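Local coordinates for protein CbbY (Rhodobacter sphaeroides, PDB 4UAS) that dephosphorylates the Rubisco inhibitor xylulose-1,5-bisphosphate with high selectivity, as a magnesium-dependent sugar phosphatase of the HAD superfamily, at residues E40-L45 and K52-R57. Residues are numbered along the deposited sequence; the frame is centred on the assembly and turned at random. Where two conformers were deposited one is given.
Sequences EEYREL and KERIAR
Two arginines of helix segment 52-57, Arg54 and Arg57, reach across to the carbonyl oxygens that end helix segment 40-45. NE of Arg54 gives its hydrogen to O of Leu45 (3.1 Å, N-H...O 149°), coming from above the carbonyl plane rather than along a lone pair. Arg57, extended from CG to NE, straddles O of Glu44 with two weak bonds, from NH1 at 3.1 Å and NH2 at 3.3 Å. A water molecule bridges the same two groups: it donates to O of Glu44 and accepts from NH2 of Arg57 at 2.9 Å. The carbonyl O of Thr48 accepts from NH2 of Arg54 and its OG1 hydrogen-bonds to NH1 of Arg57, tying the connecting loop to both guanidinium groups.

Van der Waals contacts accompany these bonds. CB of Leu45 rests on the CG-CD methylenes of Arg54 (3.8 Å to CG), while its CD2 touches NE of Arg57; CA of Leu45 lies over one face of that guanidinium, toward its rim.

The Tyr42 ring stands perpendicular to the Arg54 guanidinium; its OH, 3.0 Å from NH1 of Arg54, hydrogen-bonds to Glu17. Glu17 and Arg54 both bind substrate, so this helix-loop-helix unit of the helical cap contributes Arg54 to the substrate pocket of a HAD phosphatase.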
loop_
_atom_site.group_PDB
_atom_site.type_symbol
_atom_site.label_atom_id
_atom_site.label_comp_id
_atom_site.label_asym_id
_atom_site.label_seq_id
_atom_site.Cartn_x
_atom_site.Cartn_y
_atom_site.Cartn_z
ATOM N N GLU A 40 -10.275 15.001 -7.097
ATOM C CA GLU A 40 -10.478 15.802 -5.908
ATOM C C GLU A 40 -11.171 14.969 -4.818
ATOM O O GLU A 40 -10.760 14.974 -3.641
ATOM C CB GLU A 40 -11.311 17.053 -6.267
ATOM C CG GLU A 40 -11.673 17.892 -5.076
ATOM C CD GLU A 40 -12.328 19.231 -5.423
ATOM O OE1 GLU A 40 -12.313 19.682 -6.542
ATOM O OE2 GLU A 40 -12.703 19.945 -4.502
ATOM N N GLU A 41 -12.242 14.264 -5.199
ATOM C CA GLU A 41 -12.949 13.461 -4.195
ATOM C C GLU A 41 -12.073 12.260 -3.780
ATOM O O GLU A 41 -12.053 11.880 -2.603
ATOM C CB GLU A 41 -14.297 13.036 -4.706
ATOM C CG GLU A 41 -15.042 12.121 -3.768
ATOM C CD GLU A 41 -16.506 12.038 -4.016
ATOM O OE1 GLU A 41 -16.927 12.302 -5.130
ATOM O OE2 GLU A 41 -17.247 11.735 -3.104
ATOM N N TYR A 42 -11.371 11.643 -4.714
ATOM C CA TYR A 42 -10.569 10.488 -4.352
ATOM C C TYR A 42 -9.463 10.849 -3.390
ATOM O O TYR A 42 -9.143 10.073 -2.444
ATOM C CB TYR A 42 -10.038 9.809 -5.652
ATOM C CG TYR A 42 -9.574 8.393 -5.397
ATOM C CD1 TYR A 42 -10.479 7.416 -4.956
ATOM C CD2 TYR A 42 -8.251 8.001 -5.561
ATOM C CE1 TYR A 42 -10.113 6.091 -4.753
ATOM C CE2 TYR A 42 -7.858 6.707 -5.363
ATOM C CZ TYR A 42 -8.757 5.746 -4.968
ATOM O OH TYR A 42 -8.380 4.456 -4.689
ATOM N N ARG A 43 -8.851 12.002 -3.520
ATOM C CA ARG A 43 -7.810 12.433 -2.554
ATOM C C ARG A 43 -8.322 12.476 -1.147
ATOM O O ARG A 43 -7.615 12.089 -0.233
ATOM C CB ARG A 43 -7.271 13.790 -2.992
ATOM C CG ARG A 43 -6.085 14.271 -2.121
ATOM C CD ARG A 43 -5.571 15.633 -2.552
ATOM N NE ARG A 43 -4.976 15.535 -3.880
ATOM C CZ ARG A 43 -3.733 15.262 -4.201
ATOM N NH1 ARG A 43 -2.760 15.107 -3.255
ATOM N NH2 ARG A 43 -3.441 15.030 -5.434
ATOM N N GLU A 44 -9.603 12.874 -0.966
ATOM C CA GLU A 44 -10.231 12.853 0.378
ATOM C C GLU A 44 -10.534 11.438 0.831
ATOM O O GLU A 44 -10.197 11.046 1.965
ATOM C CB GLU A 44 -11.477 13.703 0.366
ATOM C CG GLU A 44 -11.263 15.185 0.038
ATOM C CD GLU A 44 -10.218 15.840 0.928
ATOM O OE1 GLU A 44 -10.335 15.704 2.199
ATOM O OE2 GLU A 44 -9.246 16.480 0.349
ATOM N N LEU A 45 -11.135 10.662 -0.042
ATOM C CA LEU A 45 -11.476 9.294 0.309
ATOM C C LEU A 45 -10.278 8.413 0.645
ATOM O O LEU A 45 -10.429 7.416 1.391
ATOM C CB LEU A 45 -12.297 8.673 -0.828
ATOM C CG LEU A 45 -13.703 9.175 -1.069
ATOM C CD1 LEU A 45 -14.294 8.570 -2.336
ATOM C CD2 LEU A 45 -14.570 8.906 0.162
ATOM N N LYS A 52 -13.057 -1.569 0.914
ATOM C CA LYS A 52 -14.419 -1.764 1.414
ATOM C C LYS A 52 -14.773 -0.606 2.348
ATOM O O LYS A 52 -15.913 -0.063 2.296
ATOM C CB LYS A 52 -14.589 -3.106 2.151
ATOM C CG LYS A 52 -14.532 -4.317 1.264
ATOM C CD LYS A 52 -14.832 -5.634 1.975
ATOM C CE LYS A 52 -13.946 -5.975 3.108
ATOM N NZ LYS A 52 -12.491 -6.048 2.852
ATOM N N GLU A 53 -13.821 -0.233 3.217
ATOM C CA GLU A 53 -14.008 0.852 4.150
ATOM C C GLU A 53 -14.242 2.171 3.422
ATOM O O GLU A 53 -15.016 3.025 3.848
ATOM C CB GLU A 53 -12.812 0.945 5.112
ATOM C CG GLU A 53 -12.622 -0.267 6.056
ATOM C CD GLU A 53 -11.935 -1.486 5.426
ATOM O OE1 GLU A 53 -11.632 -1.542 4.243
ATOM O OE2 GLU A 53 -11.691 -2.443 6.253
ATOM N N ARG A 54 -13.523 2.379 2.331
ATOM C CA ARG A 54 -13.630 3.605 1.548
ATOM C C ARG A 54 -15.021 3.654 0.870
ATOM O O ARG A 54 -15.654 4.697 0.872
ATOM C CB ARG A 54 -12.528 3.624 0.457
ATOM C CG ARG A 54 -12.434 4.914 -0.258
ATOM C CD ARG A 54 -11.229 5.001 -1.190
ATOM N NE ARG A 54 -10.040 4.887 -0.408
ATOM C CZ ARG A 54 -9.042 4.105 -0.637
ATOM N NH1 ARG A 54 -8.871 3.550 -1.837
ATOM N NH2 ARG A 54 -8.147 3.858 0.319
ATOM N N ILE A 55 -15.491 2.537 0.314
ATOM C CA ILE A 55 -16.856 2.524 -0.240
ATOM C C ILE A 55 -17.857 2.857 0.833
ATOM O O ILE A 55 -18.782 3.642 0.624
ATOM C CB ILE A 55 -17.147 1.166 -0.956
ATOM C CG1 ILE A 55 -16.251 0.951 -2.163
ATOM C CG2 ILE A 55 -18.631 1.078 -1.319
ATOM C CD1 ILE A 55 -16.189 -0.503 -2.593
ATOM N N ALA A 56 -17.727 2.229 2.022
ATOM C CA ALA A 56 -18.658 2.456 3.095
ATOM C C ALA A 56 -18.706 3.917 3.492
ATOM O O ALA A 56 -19.795 4.498 3.720
ATOM C CB ALA A 56 -18.316 1.576 4.294
ATOM N N ARG A 57 -17.543 4.558 3.564
ATOM C CA ARG A 57 -17.484 5.975 3.910
ATOM C C ARG A 57 -18.224 6.831 2.870
ATOM O O ARG A 57 -19.042 7.704 3.187
ATOM C CB ARG A 57 -16.051 6.463 4.018
ATOM C CG ARG A 57 -15.883 7.956 4.086
ATOM C CD ARG A 57 -14.457 8.379 4.199
ATOM N NE ARG A 57 -14.268 9.792 3.977
ATOM C CZ ARG A 57 -13.077 10.359 3.891
ATOM N NH1 ARG A 57 -11.975 9.642 4.090
ATOM N NH2 ARG A 57 -12.976 11.647 3.585
HETATM O O HOH W 1 -10.590 13.090 4.327
#